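Long-range contact in DUF5624 domain-containing protein (Legionella pneumophila subsp. pneumophila, PDB 4JX2), which is of unknown function, carries a DUF5624 domain and is probably secreted by this bacterium: residues A[391-395]-A[406-410]. Coordinates in Å, arbitrary orientation, origin at the centre of the assembly. Residues are numbered along the deposited sequence.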
loop_
_atom_site.group_PDB
_atom_site.type_symbol
_atom_site.label_atom_id
_atom_site.label_comp_id
_atom_site.label_asym_id
_atom_site.label_seq_id
_atom_site.Cartn_x
_atom_site.Cartn_y
_atom_site.Cartn_z
ATOM N N TRP A 391 -4.927 -12.391 16.259
ATOM C CA TRP A 391 -5.242 -13.410 17.279
ATOM C C TRP A 391 -6.735 -13.395 17.677
ATOM O O TRP A 391 -7.368 -14.456 17.681
ATOM C CB TRP A 391 -4.365 -13.259 18.544
ATOM C CG TRP A 391 -4.467 -14.467 19.420
ATOM C CD1 TRP A 391 -3.779 -15.643 19.280
ATOM C CD2 TRP A 391 -5.428 -14.685 20.465
ATOM N NE1 TRP A 391 -4.233 -16.568 20.193
ATOM C CE2 TRP A 391 -5.230 -16.001 20.949
ATOM C CE3 TRP A 391 -6.428 -13.891 21.054
ATOM C CZ2 TRP A 391 -5.978 -16.529 22.013
ATOM C CZ3 TRP A 391 -7.183 -14.424 22.086
ATOM C CH2 TRP A 391 -6.940 -15.722 22.571
HETATM N N MSE A 392 -7.282 -12.214 18.057
HETATM C CA MSE A 392 -8.674 -12.104 18.487
HETATM C C MSE A 392 -9.657 -12.473 17.347
HETATM O O MSE A 392 -10.675 -13.080 17.645
HETATM C CB MSE A 392 -8.974 -10.722 19.096
HETATM C CG MSE A 392 -10.381 -10.613 19.732
HETATM SE SE MSE A 392 -10.790 -11.945 21.124
HETATM C CE MSE A 392 -9.948 -11.117 22.684
ATOM N N ALA A 393 -9.352 -12.174 16.067
ATOM C CA ALA A 393 -10.238 -12.572 14.966
ATOM C C ALA A 393 -10.318 -14.100 14.881
ATOM O O ALA A 393 -11.409 -14.643 14.782
ATOM C CB ALA A 393 -9.753 -11.991 13.651
ATOM N N GLY A 394 -9.172 -14.771 15.012
ATOM C CA GLY A 394 -9.072 -16.223 14.978
ATOM C C GLY A 394 -9.733 -16.914 16.148
ATOM O O GLY A 394 -10.430 -17.920 15.949
ATOM N N GLU A 395 -9.517 -16.384 17.376
ATOM C CA GLU A 395 -10.120 -16.922 18.608
ATOM C C GLU A 395 -11.633 -16.824 18.549
ATOM O O GLU A 395 -12.317 -17.811 18.832
ATOM C CB GLU A 395 -9.572 -16.190 19.857
ATOM C CG GLU A 395 -10.167 -16.646 21.194
ATOM C CD GLU A 395 -9.688 -17.965 21.758
ATOM O OE1 GLU A 395 -8.957 -18.684 21.044
ATOM O OE2 GLU A 395 -10.045 -18.282 22.916
ATOM N N ILE A 406 -14.198 -17.833 24.980
ATOM C CA ILE A 406 -12.867 -17.333 24.638
ATOM C C ILE A 406 -11.979 -17.066 25.860
ATOM O O ILE A 406 -12.470 -16.787 26.958
ATOM C CB ILE A 406 -12.972 -16.048 23.755
ATOM C CG1 ILE A 406 -13.484 -14.822 24.541
ATOM C CG2 ILE A 406 -13.774 -16.310 22.475
ATOM C CD1 ILE A 406 -13.042 -13.482 24.000
ATOM N N SER A 407 -10.655 -17.128 25.641
ATOM C CA SER A 407 -9.662 -16.747 26.656
ATOM C C SER A 407 -9.078 -15.422 26.226
ATOM O O SER A 407 -9.066 -15.134 25.027
ATOM C CB SER A 407 -8.586 -17.804 26.839
ATOM O OG SER A 407 -7.976 -18.134 25.610
ATOM N N ILE A 408 -8.700 -14.565 27.193
ATOM C CA ILE A 408 -8.194 -13.236 26.840
ATOM C C ILE A 408 -6.796 -12.995 27.452
ATOM O O ILE A 408 -6.709 -12.621 28.630
ATOM C CB ILE A 408 -9.211 -12.095 27.224
ATOM C CG1 ILE A 408 -10.658 -12.434 26.777
ATOM C CG2 ILE A 408 -8.751 -10.747 26.670
ATOM C CD1 ILE A 408 -11.637 -11.655 27.378
ATOM N N PRO A 409 -5.710 -13.163 26.650
ATOM C CA PRO A 409 -4.358 -12.872 27.151
ATOM C C PRO A 409 -4.247 -11.455 27.713
ATOM O O PRO A 409 -4.729 -10.502 27.104
ATOM C CB PRO A 409 -3.488 -13.063 25.905
ATOM C CG PRO A 409 -4.241 -14.092 25.085
ATOM C CD PRO A 409 -5.657 -13.601 25.238
ATOM N N GLY A 410 -3.674 -11.349 28.909
ATOM C CA GLY A 410 -3.531 -10.089 29.636
ATOM C C GLY A 410 -4.707 -9.785 30.554
ATOM O O GLY A 410 -4.673 -8.798 31.290
HETATM O O HOH W 1 -9.380 -20.460 24.403
#
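Trp391 and Pro409 form the apolar centre of this contact. Pro409 sets the CG-CD edge of its ring over one face of the indole, with Pro409 CG 4.2 Å from the centroid of the Trp391 six-membered ring and 17° off its normal, a CH-pi interaction; Pro409 CD comes within 3.6 Å of Trp391 CZ3. One helical position on, selenomethionine Met392 leaves the backbone sideways, but its p rotamers at chi2 and chi3 bring its end to the isoleucines: Met392 SE is 4.0 Å from Ile406 CD1, and Met392 CE 4.2 Å from Ile408 CG2. Helix 223-247 closes this core, Met232 touching Trp391, Ile408 and Pro409 while Leu236 packs on Ile406; Phe369 and Tyr358 meet the indole edge-to-face. Toward the polar side, the edge of the indole meets the backbone near the ring plane, Trp391 CH2 lying 3.3 Å from Ser407 O. Glu395, one turn after Trp391, also points toward residues 406-410, and its carboxylate accepts a nearly straight hydrogen bond from the backbone, Ser407 N to Glu395 OE2 (3.0 Å, 168°), which gives a partner to an amide in a segment without regular helix or strand. A water bridges the same edge, donating to Glu395 OE2 at 2.7 Å and lying 3.0 Å from Ser407 OG. Only ten residues separate the segments, so the chain leaves helix 386-398, turns back and lays an extended run along the face it has just formed. The arrangement is that of a helix followed by a returning loop, with residues 406-410 lying between helices 386-398 and 223-247.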